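UPF0303 protein YBR137W (Saccharomyces cerevisiae, PDB 4CLC) is of unknown function but is a cytoplasmic member of the UPF0303 family, related in sequence to HbpS-like haem-degrading proteins. Local coordinates at residues C29-F34 and I165-E170. Numbering follows the deposited sequence.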
# COMPACT_ATOMS: atom_id res chain seq x y z
N CYS D 29 11.39 27.18 27.13
CA CYS D 29 11.83 25.84 27.52
C CYS D 29 13.04 25.44 26.70
O CYS D 29 12.90 24.87 25.63
CB CYS D 29 10.76 24.80 27.24
SG CYS D 29 9.16 25.07 27.95
N PHE D 30 14.21 25.61 27.29
CA PHE D 30 15.42 25.38 26.54
C PHE D 30 16.59 25.03 27.44
O PHE D 30 16.69 25.49 28.56
CB PHE D 30 15.76 26.60 25.67
CG PHE D 30 16.39 27.74 26.40
CD1 PHE D 30 15.61 28.73 26.98
CD2 PHE D 30 17.77 27.86 26.48
CE1 PHE D 30 16.19 29.81 27.64
CE2 PHE D 30 18.36 28.93 27.14
CZ PHE D 30 17.57 29.91 27.72
N LEU D 31 17.47 24.20 26.91
CA LEU D 31 18.61 23.71 27.64
C LEU D 31 19.84 24.23 26.93
O LEU D 31 19.78 24.59 25.76
CB LEU D 31 18.60 22.19 27.69
CG LEU D 31 17.21 21.67 28.08
CD1 LEU D 31 17.09 20.16 27.91
CD2 LEU D 31 16.93 22.09 29.50
N SER D 32 20.95 24.31 27.65
CA SER D 32 22.18 24.74 27.03
C SER D 32 22.99 23.54 26.60
O SER D 32 24.03 23.71 25.98
CB SER D 32 22.99 25.63 27.97
OG SER D 32 22.44 26.94 28.05
N THR D 33 22.52 22.33 26.93
CA THR D 33 23.32 21.13 26.70
C THR D 33 22.63 19.93 26.04
O THR D 33 22.98 19.53 24.93
CB THR D 33 23.95 20.63 28.03
OG1 THR D 33 22.92 20.49 29.03
CG2 THR D 33 25.01 21.60 28.50
N PHE D 34 21.69 19.30 26.72
CA PHE D 34 21.14 18.05 26.21
C PHE D 34 22.13 16.94 25.81
O PHE D 34 22.35 16.75 24.63
CB PHE D 34 20.25 18.28 25.01
CG PHE D 34 19.15 17.30 24.93
CD1 PHE D 34 18.38 17.03 26.05
CD2 PHE D 34 18.89 16.62 23.76
CE1 PHE D 34 17.37 16.13 26.00
CE2 PHE D 34 17.87 15.71 23.71
CZ PHE D 34 17.10 15.46 24.83
N ILE D 165 10.80 23.89 32.13
CA ILE D 165 11.36 25.17 32.59
C ILE D 165 12.00 25.07 33.98
O ILE D 165 13.06 25.66 34.24
CB ILE D 165 10.28 26.29 32.61
CG1 ILE D 165 9.89 26.70 31.20
CG2 ILE D 165 10.77 27.50 33.38
CD1 ILE D 165 9.11 27.98 31.14
N ALA D 166 11.35 24.32 34.88
CA ALA D 166 11.96 24.02 36.17
C ALA D 166 13.32 23.35 36.02
O ALA D 166 14.30 23.78 36.63
CB ALA D 166 11.04 23.16 36.99
N PHE D 167 13.38 22.29 35.20
CA PHE D 167 14.63 21.57 34.96
C PHE D 167 15.69 22.47 34.35
O PHE D 167 16.87 22.44 34.74
CB PHE D 167 14.40 20.37 34.04
CG PHE D 167 15.62 19.52 33.82
CD1 PHE D 167 16.51 19.82 32.80
CD2 PHE D 167 15.89 18.42 34.63
CE1 PHE D 167 17.64 19.04 32.60
CE2 PHE D 167 17.02 17.64 34.43
CZ PHE D 167 17.89 17.95 33.41
N ALA D 168 15.27 23.28 33.39
CA ALA D 168 16.18 24.21 32.74
C ALA D 168 16.71 25.20 33.78
O ALA D 168 17.85 25.68 33.68
CB ALA D 168 15.50 24.93 31.61
N ASN D 169 15.87 25.47 34.78
CA ASN D 169 16.19 26.50 35.77
C ASN D 169 17.13 25.99 36.85
O ASN D 169 17.52 26.76 37.71
CB ASN D 169 14.92 27.08 36.40
CG ASN D 169 14.60 28.51 35.92
OD1 ASN D 169 15.49 29.26 35.50
ND2 ASN D 169 13.34 28.88 35.98
N GLU D 170 17.51 24.72 36.81
CA GLU D 170 18.57 24.30 37.71
C GLU D 170 19.91 24.24 36.97
O GLU D 170 20.14 23.37 36.11
CB GLU D 170 18.28 22.96 38.37
CG GLU D 170 16.94 22.87 39.04
CD GLU D 170 16.92 21.83 40.14
OE1 GLU D 170 17.97 21.19 40.40
OE2 GLU D 170 15.85 21.65 40.75
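I165 meets C29 side chain to side chain: its CG1 lies 3.7 Å from C29 SG. With CG1 anti to the carbonyl carbon (chi1 -71°), the ethyl branch is the one turned to the sulfur. The C29 side chain, in the loop just before strand 30-31, also touches V161 and L164 of the same helix. Two residues on, F167 has its CG anti to the backbone N (chi1 -176°), and the ring reaches L31 with its edge, F167 CD1 lying 4.0 Å from L31 CD2, with that methyl near the ring plane. Y45 of helix 36-53 meets the F167 ring edge-to-face, joining the helix end to a second helix. The fold is an alpha/beta one, consistent with assignment to the GAF clan: strand 30-31 is an outermost strand of the mixed sheet within this chain, running parallel to strand 131-136, and C29 and L31 each form backbone hydrogen bonds with Q135. The last turn of helix 153-168 packs against this edge through side chains and without a hydrogen bond between the two segments, so the strand's backbone bonding is directed to its neighbour in the sheet and the helix adds apolar contacts. A168, the last residue of the helix, points its CB toward the strand. There A168 CB lies beside the backbone carbonyl of F30 and 3.8 Å from L31 CD2. The same methyl, L31 CD2, touches both the F167 ring edge and A168 CB, and it also comes within 3.9 Å of A168 CA.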